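Long-range contacts in DUF3298 domain-containing protein (Pseudomonas aeruginosa, PDB 4E72), which is of unknown function but belongs to the DUF3298 family and is probably exported from the cytoplasm, consistent with a predicted lipoprotein signal: residues 12-17 with 33-38; 82-87 with 104-109. All coordinates share one frame; numbering follows the deposited sequence.

In the fold
Both contacts pair neighbouring antiparallel strands of the same six-stranded mixed sheet. Contact 1 joins the edge strand 12-19 to strand 30-37. Contact 2 joins strand 84-95 to strand 98-108. The centres of the two contacts lie about 16 Å apart, and each is about 16 Å from the centre of the chain. Strands 30-37 and 84-95 are parallel neighbours, and this seam links the two hairpins. Across it Asp34 N lies 3.0 Å from Leu87 O, a probable hydrogen bond. Glu17 OE2 of contact 1 packs against Tyr86 CE2 of contact 2, 4.2 Å away. The function is unknown, so neither contact can be tied to a site.

Contact 1: 12-17 with 33-38; sequences ERLASE and IDTLKF
Arg13 and Asp34 form a salt bridge across two antiparallel strands. Arg13 NE donates to Asp34 OD1 at 3.0 Å. The bond is bent, and NE meets OD1 from above the carboxylate plane. Weak, longer bonds run from NE and NH2 to Asp34 OD2. Guanidinium and carboxylate planes are 72° apart, so this is not a flat two-pronged pairing. CG of Asp34 is anti to its backbone N (chi1 -180°), which places this carboxylate carbon beside its own carbonyl carbon and 3.5 Å from Arg13 NE. Ala15 CB lies over one face of the guanidinium, toward its rim.

The backbone bonds come in three reciprocal pairs: Glu12 with Lys37, Leu14 with Thr35 and Ser16 with Ile33. The shortest is Thr35 N to Leu14 O, 2.8 Å. Between these pairs CA-H...O contacts add to the join, such as Leu36 CA to Glu12 O at 3.4 Å.

Apolar contact gathers around Leu14, on the sheet face away from the salt bridge. Its CD1 meets Thr35 CG2 at 3.8 Å, and the two side chains lie side by side. The same methyl touches Lys37 CG at 3.7 Å, where the aliphatic part of the lysine crosses the leucine. Thr35 also packs on Val48 and Leu52 of helix 44-54.

The arrangement is that of an antiparallel beta hairpin at the edge of a mixed sheet, with strand 12-19 outermost within the chain.

Contact 2: 82-87 with 104-109; sequences GWSSYL and SSYLFT
Residues 84-87 and 104-108 run antiparallel at 176°, joined by reciprocal backbone hydrogen bonds between Ser84 and Phe108 and between Tyr86 and Tyr106. The Phe108 N to Ser84 O bond, 2.9 Å, is almost straight. CA-H...O contacts lie between the bonded pairs, among them Ser105 CA to Tyr86 O at 3.1 Å.

Trp83 and Thr109 meet just beyond the paired strands. Thr109 CA sits over the five-membered ring of Trp83, 3.4 Å from its centroid and 6° off the ring normal, a CH-pi contact. Thr109 CB and CG2 continue over the six-membered ring, with CG2 at 3.7 Å from Trp83 CE3. CG of Trp83 is anti to its own carbonyl carbon, beside the backbone N, and from there the indole lies against Thr109. Phe75 of helix 68-78 also touches the indole.

Tyr86 and Tyr106 lie side by side and point the same way. Tyr86 CD1 reaches Tyr106 CD2 at 3.6 Å, at the edge of the Tyr106 ring. The ring planes are 63° apart, an oblique pairing. On the same sheet face, Gly82 O meets the edge of the Phe108 ring at CD2, 3.4 Å away, and Ser84 OG lies near Phe108 CB.

The other face carries Ser85, Leu87, Ser105 and Leu107. Leu87 CD2 packs on Ser105 CB at 3.8 Å. Ser85 is buried, and its OG is hydrogen-bonded to Tyr71 OH.

The four main-chain bonds set the register. The side chains add mainly aromatic, CH-pi and aliphatic packing, so their share of the join is largely apolar.

Contact 1: 12-17 with 33-38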
ATOM      1  N   GLU A  12      -7.362   5.825  16.473  1.00 50.74           N
ATOM      2  CA  GLU A  12      -6.308   6.372  17.323  1.00 51.32           C
ATOM      3  C   GLU A  12      -4.942   6.172  16.615  1.00 53.27           C
ATOM      4  O   GLU A  12      -4.592   5.050  16.238  1.00 52.26           O
ATOM      5  CB  GLU A  12      -6.338   5.731  18.733  1.00 54.34           C
ATOM      6  CG  GLU A  12      -5.201   6.140  19.674  1.00 71.08           C
ATOM      7  CD  GLU A  12      -5.074   7.606  20.072  1.00104.10           C
ATOM      8  OE1 GLU A  12      -6.118   8.267  20.287  1.00112.28           O
ATOM      9  OE2 GLU A  12      -3.923   8.079  20.221  1.00 91.71           O
ATOM     10  N   ARG A  13      -4.211   7.277  16.407  1.00 48.70           N
ATOM     11  CA  ARG A  13      -2.900   7.312  15.764  1.00 46.82           C
ATOM     12  C   ARG A  13      -1.796   7.034  16.792  1.00 51.93           C
ATOM     13  O   ARG A  13      -1.722   7.717  17.812  1.00 53.10           O
ATOM     14  CB  ARG A  13      -2.680   8.673  15.065  1.00 44.45           C
ATOM     15  CG  ARG A  13      -1.292   8.835  14.425  1.00 48.23           C
ATOM     16  CD  ARG A  13      -1.200  10.081  13.571  1.00 46.56           C
ATOM     17  NE  ARG A  13       0.159  10.294  13.066  1.00 44.13           N
ATOM     18  CZ  ARG A  13       0.943  11.309  13.407  1.00 62.26           C
ATOM     19  NH1 ARG A  13       0.522  12.221  14.274  1.00 55.74           N
ATOM     20  NH2 ARG A  13       2.155  11.422  12.883  1.00 55.70           N
ATOM     21  N   LEU A  14      -0.938   6.038  16.506  1.00 48.51           N
ATOM     22  CA  LEU A  14       0.202   5.651  17.350  1.00 48.89           C
ATOM     23  C   LEU A  14       1.495   5.981  16.624  1.00 49.16           C
ATOM     24  O   LEU A  14       1.925   5.204  15.761  1.00 49.15           O
ATOM     25  CB  LEU A  14       0.159   4.146  17.702  1.00 49.32           C
ATOM     26  CG  LEU A  14      -1.099   3.649  18.387  1.00 55.90           C
ATOM     27  CD1 LEU A  14      -1.481   2.283  17.860  1.00 56.19           C
ATOM     28  CD2 LEU A  14      -0.916   3.618  19.896  1.00 60.53           C
ATOM     29  N   ALA A  15       2.099   7.146  16.946  1.00 41.51           N
ATOM     30  CA  ALA A  15       3.324   7.611  16.306  1.00 39.56           C
ATOM     31  C   ALA A  15       4.495   7.694  17.297  1.00 44.29           C
ATOM     32  O   ALA A  15       4.330   8.127  18.449  1.00 44.81           O
ATOM     33  CB  ALA A  15       3.092   8.970  15.651  1.00 40.05           C
ATOM     34  N   SER A  16       5.681   7.266  16.831  1.00 38.82           N
ATOM     35  CA  SER A  16       6.923   7.265  17.602  1.00 38.67           C
ATOM     36  C   SER A  16       8.145   7.275  16.699  1.00 41.09           C
ATOM     37  O   SER A  16       8.150   6.656  15.636  1.00 39.21           O
ATOM     38  CB  SER A  16       6.986   6.030  18.510  1.00 43.17           C
ATOM     39  OG  SER A  16       7.177   4.826  17.779  1.00 43.86           O
ATOM     40  N   GLU A  17       9.191   7.957  17.145  1.00 38.96           N
ATOM     41  CA  GLU A  17      10.498   7.993  16.512  1.00 37.71           C
ATOM     42  C   GLU A  17      11.498   7.675  17.616  1.00 43.52           C
ATOM     43  O   GLU A  17      11.542   8.387  18.624  1.00 43.21           O
ATOM     44  CB  GLU A  17      10.768   9.334  15.840  1.00 38.69           C
ATOM     45  CG  GLU A  17      12.124   9.399  15.147  1.00 45.10           C
ATOM     46  CD  GLU A  17      12.200  10.453  14.057  1.00 65.86           C
ATOM     47  OE1 GLU A  17      12.441  11.634  14.394  1.00 72.67           O
ATOM     48  OE2 GLU A  17      11.987  10.109  12.870  1.00 55.74           O
ATOM     49  N   ILE A  33       7.760   4.680  13.508  1.00 33.33           N
ATOM     50  CA  ILE A  33       6.529   3.891  13.327  1.00 34.14           C
ATOM     51  C   ILE A  33       5.301   4.764  13.597  1.00 41.23           C
ATOM     52  O   ILE A  33       5.154   5.297  14.698  1.00 41.46           O
ATOM     53  CB  ILE A  33       6.521   2.605  14.220  1.00 37.88           C
ATOM     54  CG1 ILE A  33       7.635   1.617  13.783  1.00 37.56           C
ATOM     55  CG2 ILE A  33       5.123   1.901  14.208  1.00 38.96           C
ATOM     56  CD1 ILE A  33       8.016   0.624  14.831  1.00 40.25           C
ATOM     57  N   ASP A  34       4.417   4.884  12.587  1.00 39.51           N
ATOM     58  CA  ASP A  34       3.174   5.655  12.614  1.00 40.04           C
ATOM     59  C   ASP A  34       2.021   4.733  12.226  1.00 44.53           C
ATOM     60  O   ASP A  34       1.712   4.573  11.047  1.00 42.39           O
ATOM     61  CB  ASP A  34       3.281   6.873  11.671  1.00 41.83           C
ATOM     62  CG  ASP A  34       2.055   7.780  11.599  1.00 59.01           C
ATOM     63  OD1 ASP A  34       1.100   7.572  12.401  1.00 60.11           O
ATOM     64  OD2 ASP A  34       2.036   8.686  10.728  1.00 67.28           O
ATOM     65  N   THR A  35       1.396   4.107  13.220  1.00 43.68           N
ATOM     66  CA  THR A  35       0.347   3.143  12.935  1.00 43.42           C
ATOM     67  C   THR A  35      -1.012   3.602  13.499  1.00 48.46           C
ATOM     68  O   THR A  35      -1.146   4.748  13.951  1.00 46.79           O
ATOM     69  CB  THR A  35       0.784   1.750  13.382  1.00 50.04           C
ATOM     70  OG1 THR A  35      -0.072   0.788  12.769  1.00 54.13           O
ATOM     71  CG2 THR A  35       0.842   1.587  14.909  1.00 47.50           C
ATOM     72  N   LEU A  36      -2.025   2.707  13.398  1.00 46.94           N
ATOM     73  CA  LEU A  36      -3.408   2.953  13.780  1.00 48.56           C
ATOM     74  C   LEU A  36      -4.039   1.834  14.592  1.00 52.62           C
ATOM     75  O   LEU A  36      -3.780   0.648  14.355  1.00 50.46           O
ATOM     76  CB  LEU A  36      -4.273   3.101  12.510  1.00 48.60           C
ATOM     77  CG  LEU A  36      -3.989   4.218  11.525  1.00 53.54           C
ATOM     78  CD1 LEU A  36      -4.698   3.937  10.223  1.00 53.77           C
ATOM     79  CD2 LEU A  36      -4.425   5.573  12.077  1.00 58.32           C
ATOM     80  N   LYS A  37      -4.956   2.239  15.484  1.00 50.36           N
ATOM     81  CA  LYS A  37      -5.824   1.381  16.284  1.00 50.25           C
ATOM     82  C   LYS A  37      -7.265   1.814  16.025  1.00 51.27           C
ATOM     83  O   LYS A  37      -7.521   2.997  15.806  1.00 49.64           O
ATOM     84  CB  LYS A  37      -5.468   1.424  17.772  1.00 54.22           C
ATOM     85  CG  LYS A  37      -4.608   0.242  18.193  1.00 72.75           C
ATOM     86  CD  LYS A  37      -4.351   0.221  19.688  1.00 82.31           C
ATOM     87  CE  LYS A  37      -3.350  -0.840  20.072  1.00 88.68           C
ATOM     88  NZ  LYS A  37      -3.103  -0.850  21.540  1.00 98.57           N
ATOM     89  N   PHE A  38      -8.185   0.847  15.984  1.00 48.12           N
ATOM     90  CA  PHE A  38      -9.604   1.074  15.735  1.00 47.95           C
ATOM     91  C   PHE A  38     -10.398   0.610  16.974  1.00 54.48           C
ATOM     92  O   PHE A  38     -10.548  -0.599  17.192  1.00 54.65           O
ATOM     93  CB  PHE A  38     -10.062   0.362  14.442  1.00 48.11           C
ATOM     94  CG  PHE A  38      -9.441   0.866  13.152  1.00 47.67           C
ATOM     95  CD1 PHE A  38      -8.251   0.323  12.670  1.00 48.12           C
ATOM     96  CD2 PHE A  38     -10.076   1.841  12.387  1.00 49.56           C
ATOM     97  CE1 PHE A  38      -7.700   0.759  11.461  1.00 47.22           C
ATOM     98  CE2 PHE A  38      -9.515   2.284  11.178  1.00 50.40           C
ATOM     99  CZ  PHE A  38      -8.337   1.736  10.724  1.00 46.48           C
TER

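Contact 2: 82-87 with 104-109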
ATOM      1  N   GLY A  82      23.982   5.218  10.470  1.00 32.72           N
ATOM      2  CA  GLY A  82      23.215   5.918   9.449  1.00 31.24           C
ATOM      3  C   GLY A  82      21.953   5.224   8.981  1.00 34.68           C
ATOM      4  O   GLY A  82      21.214   5.783   8.165  1.00 34.48           O
ATOM      5  N   TRP A  83      21.716   3.986   9.452  1.00 30.48           N
ATOM      6  CA  TRP A  83      20.545   3.200   9.041  1.00 28.72           C
ATOM      7  C   TRP A  83      19.271   3.758   9.639  1.00 32.16           C
ATOM      8  O   TRP A  83      19.271   4.304  10.740  1.00 31.95           O
ATOM      9  CB  TRP A  83      20.705   1.728   9.435  1.00 27.17           C
ATOM     10  CG  TRP A  83      21.714   0.947   8.640  1.00 28.98           C
ATOM     11  CD1 TRP A  83      22.779   1.435   7.936  1.00 32.31           C
ATOM     12  CD2 TRP A  83      21.797  -0.479   8.556  1.00 29.82           C
ATOM     13  NE1 TRP A  83      23.493   0.397   7.378  1.00 32.74           N
ATOM     14  CE2 TRP A  83      22.921  -0.790   7.756  1.00 34.36           C
ATOM     15  CE3 TRP A  83      20.989  -1.536   9.037  1.00 32.01           C
ATOM     16  CZ2 TRP A  83      23.271  -2.107   7.439  1.00 34.76           C
ATOM     17  CZ3 TRP A  83      21.332  -2.843   8.711  1.00 33.96           C
ATOM     18  CH2 TRP A  83      22.471  -3.120   7.940  1.00 35.31           C
ATOM     19  N   SER A  84      18.181   3.589   8.923  1.00 30.70           N
ATOM     20  CA  SER A  84      16.854   4.022   9.361  1.00 30.88           C
ATOM     21  C   SER A  84      15.786   3.153   8.746  1.00 31.68           C
ATOM     22  O   SER A  84      15.963   2.591   7.652  1.00 29.28           O
ATOM     23  CB  SER A  84      16.595   5.489   9.023  1.00 35.96           C
ATOM     24  OG  SER A  84      16.698   5.717   7.627  1.00 48.21           O
ATOM     25  N   SER A  85      14.669   3.063   9.463  1.00 26.81           N
ATOM     26  CA  SER A  85      13.512   2.299   9.051  1.00 26.03           C
ATOM     27  C   SER A  85      12.251   3.088   9.426  1.00 32.59           C
ATOM     28  O   SER A  85      12.115   3.537  10.573  1.00 32.88           O
ATOM     29  CB  SER A  85      13.543   0.905   9.689  1.00 25.82           C
ATOM     30  OG  SER A  85      12.336   0.199   9.463  1.00 29.31           O
ATOM     31  N   TYR A  86      11.360   3.297   8.423  1.00 28.43           N
ATOM     32  CA  TYR A  86      10.090   4.021   8.531  1.00 27.79           C
ATOM     33  C   TYR A  86       8.973   3.110   8.121  1.00 29.22           C
ATOM     34  O   TYR A  86       9.057   2.494   7.063  1.00 27.47           O
ATOM     35  CB  TYR A  86      10.053   5.287   7.627  1.00 29.43           C
ATOM     36  CG  TYR A  86      11.023   6.386   7.988  1.00 32.56           C
ATOM     37  CD1 TYR A  86      12.358   6.322   7.598  1.00 34.98           C
ATOM     38  CD2 TYR A  86      10.593   7.535   8.641  1.00 34.80           C
ATOM     39  CE1 TYR A  86      13.262   7.338   7.923  1.00 37.74           C
ATOM     40  CE2 TYR A  86      11.484   8.564   8.966  1.00 36.65           C
ATOM     41  CZ  TYR A  86      12.817   8.462   8.599  1.00 43.92           C
ATOM     42  OH  TYR A  86      13.698   9.471   8.905  1.00 46.35           O
ATOM     43  N   LEU A  87       7.925   3.037   8.936  1.00 26.59           N
ATOM     44  CA  LEU A  87       6.718   2.257   8.666  1.00 27.53           C
ATOM     45  C   LEU A  87       5.508   3.113   8.957  1.00 32.62           C
ATOM     46  O   LEU A  87       5.439   3.776  10.015  1.00 33.28           O
ATOM     47  CB  LEU A  87       6.653   0.965   9.504  1.00 28.22           C
ATOM     48  CG  LEU A  87       7.635  -0.162   9.175  1.00 32.74           C
ATOM     49  CD1 LEU A  87       7.590  -1.197  10.281  1.00 33.63           C
ATOM     50  CD2 LEU A  87       7.317  -0.823   7.840  1.00 29.55           C
ATOM     51  N   SER A 104       3.007   2.476   3.938  1.00 26.55           N
ATOM     52  CA  SER A 104       4.279   3.048   3.471  1.00 26.64           C
ATOM     53  C   SER A 104       5.407   2.544   4.309  1.00 30.39           C
ATOM     54  O   SER A 104       5.287   2.446   5.533  1.00 30.01           O
ATOM     55  CB  SER A 104       4.285   4.577   3.563  1.00 29.90           C
ATOM     56  OG  SER A 104       3.175   5.165   2.918  1.00 54.95           O
ATOM     57  N   SER A 105       6.526   2.309   3.660  1.00 27.45           N
ATOM     58  CA  SER A 105       7.761   1.915   4.308  1.00 28.32           C
ATOM     59  C   SER A 105       8.922   2.595   3.606  1.00 32.63           C
ATOM     60  O   SER A 105       8.841   2.902   2.408  1.00 30.49           O
ATOM     61  CB  SER A 105       7.928   0.396   4.307  1.00 31.55           C
ATOM     62  OG  SER A 105       8.032  -0.114   2.990  1.00 36.13           O
ATOM     63  N   TYR A 106       9.991   2.826   4.361  1.00 30.00           N
ATOM     64  CA  TYR A 106      11.240   3.363   3.870  1.00 29.89           C
ATOM     65  C   TYR A 106      12.390   2.737   4.671  1.00 31.63           C
ATOM     66  O   TYR A 106      12.497   2.943   5.877  1.00 29.41           O
ATOM     67  CB  TYR A 106      11.271   4.900   3.903  1.00 32.71           C
ATOM     68  CG  TYR A 106      12.575   5.443   3.368  1.00 37.98           C
ATOM     69  CD1 TYR A 106      12.799   5.553   2.000  1.00 40.80           C
ATOM     70  CD2 TYR A 106      13.619   5.778   4.227  1.00 39.96           C
ATOM     71  CE1 TYR A 106      14.019   6.013   1.501  1.00 42.84           C
ATOM     72  CE2 TYR A 106      14.849   6.212   3.739  1.00 41.52           C
ATOM     73  CZ  TYR A 106      15.040   6.337   2.376  1.00 50.03           C
ATOM     74  OH  TYR A 106      16.244   6.802   1.914  1.00 58.12           O
ATOM     75  N   LEU A 107      13.240   1.965   3.988  1.00 30.23           N
ATOM     76  CA  LEU A 107      14.378   1.306   4.614  1.00 31.96           C
ATOM     77  C   LEU A 107      15.729   1.800   4.018  1.00 32.54           C
ATOM     78  O   LEU A 107      15.930   1.757   2.811  1.00 30.90           O
ATOM     79  CB  LEU A 107      14.244  -0.237   4.484  1.00 32.48           C
ATOM     80  CG  LEU A 107      15.395  -1.084   5.083  1.00 39.22           C
ATOM     81  CD1 LEU A 107      15.472  -0.933   6.604  1.00 40.58           C
ATOM     82  CD2 LEU A 107      15.228  -2.566   4.740  1.00 39.74           C
ATOM     83  N   PHE A 108      16.630   2.275   4.870  1.00 28.48           N
ATOM     84  CA  PHE A 108      17.958   2.697   4.425  1.00 29.33           C
ATOM     85  C   PHE A 108      19.027   1.904   5.195  1.00 34.89           C
ATOM     86  O   PHE A 108      19.074   1.980   6.419  1.00 32.49           O
ATOM     87  CB  PHE A 108      18.158   4.218   4.542  1.00 31.94           C
ATOM     88  CG  PHE A 108      19.541   4.623   4.081  1.00 34.84           C
ATOM     89  CD1 PHE A 108      19.854   4.673   2.721  1.00 38.30           C
ATOM     90  CD2 PHE A 108      20.560   4.850   5.003  1.00 37.37           C
ATOM     91  CE1 PHE A 108      21.154   4.985   2.294  1.00 39.53           C
ATOM     92  CE2 PHE A 108      21.859   5.160   4.574  1.00 40.99           C
ATOM     93  CZ  PHE A 108      22.140   5.241   3.223  1.00 39.26           C
ATOM     94  N   THR A 109      19.849   1.101   4.477  1.00 34.74           N
ATOM     95  CA  THR A 109      20.868   0.258   5.106  1.00 35.29           C
ATOM     96  C   THR A 109      22.266   0.541   4.516  1.00 43.05           C
ATOM     97  O   THR A 109      23.012  -0.388   4.188  1.00 44.03           O
ATOM     98  CB  THR A 109      20.500  -1.258   5.054  1.00 41.57           C
ATOM     99  OG1 THR A 109      20.420  -1.714   3.701  1.00 45.11           O
ATOM    100  CG2 THR A 109      19.206  -1.605   5.817  1.00 35.07           C
TER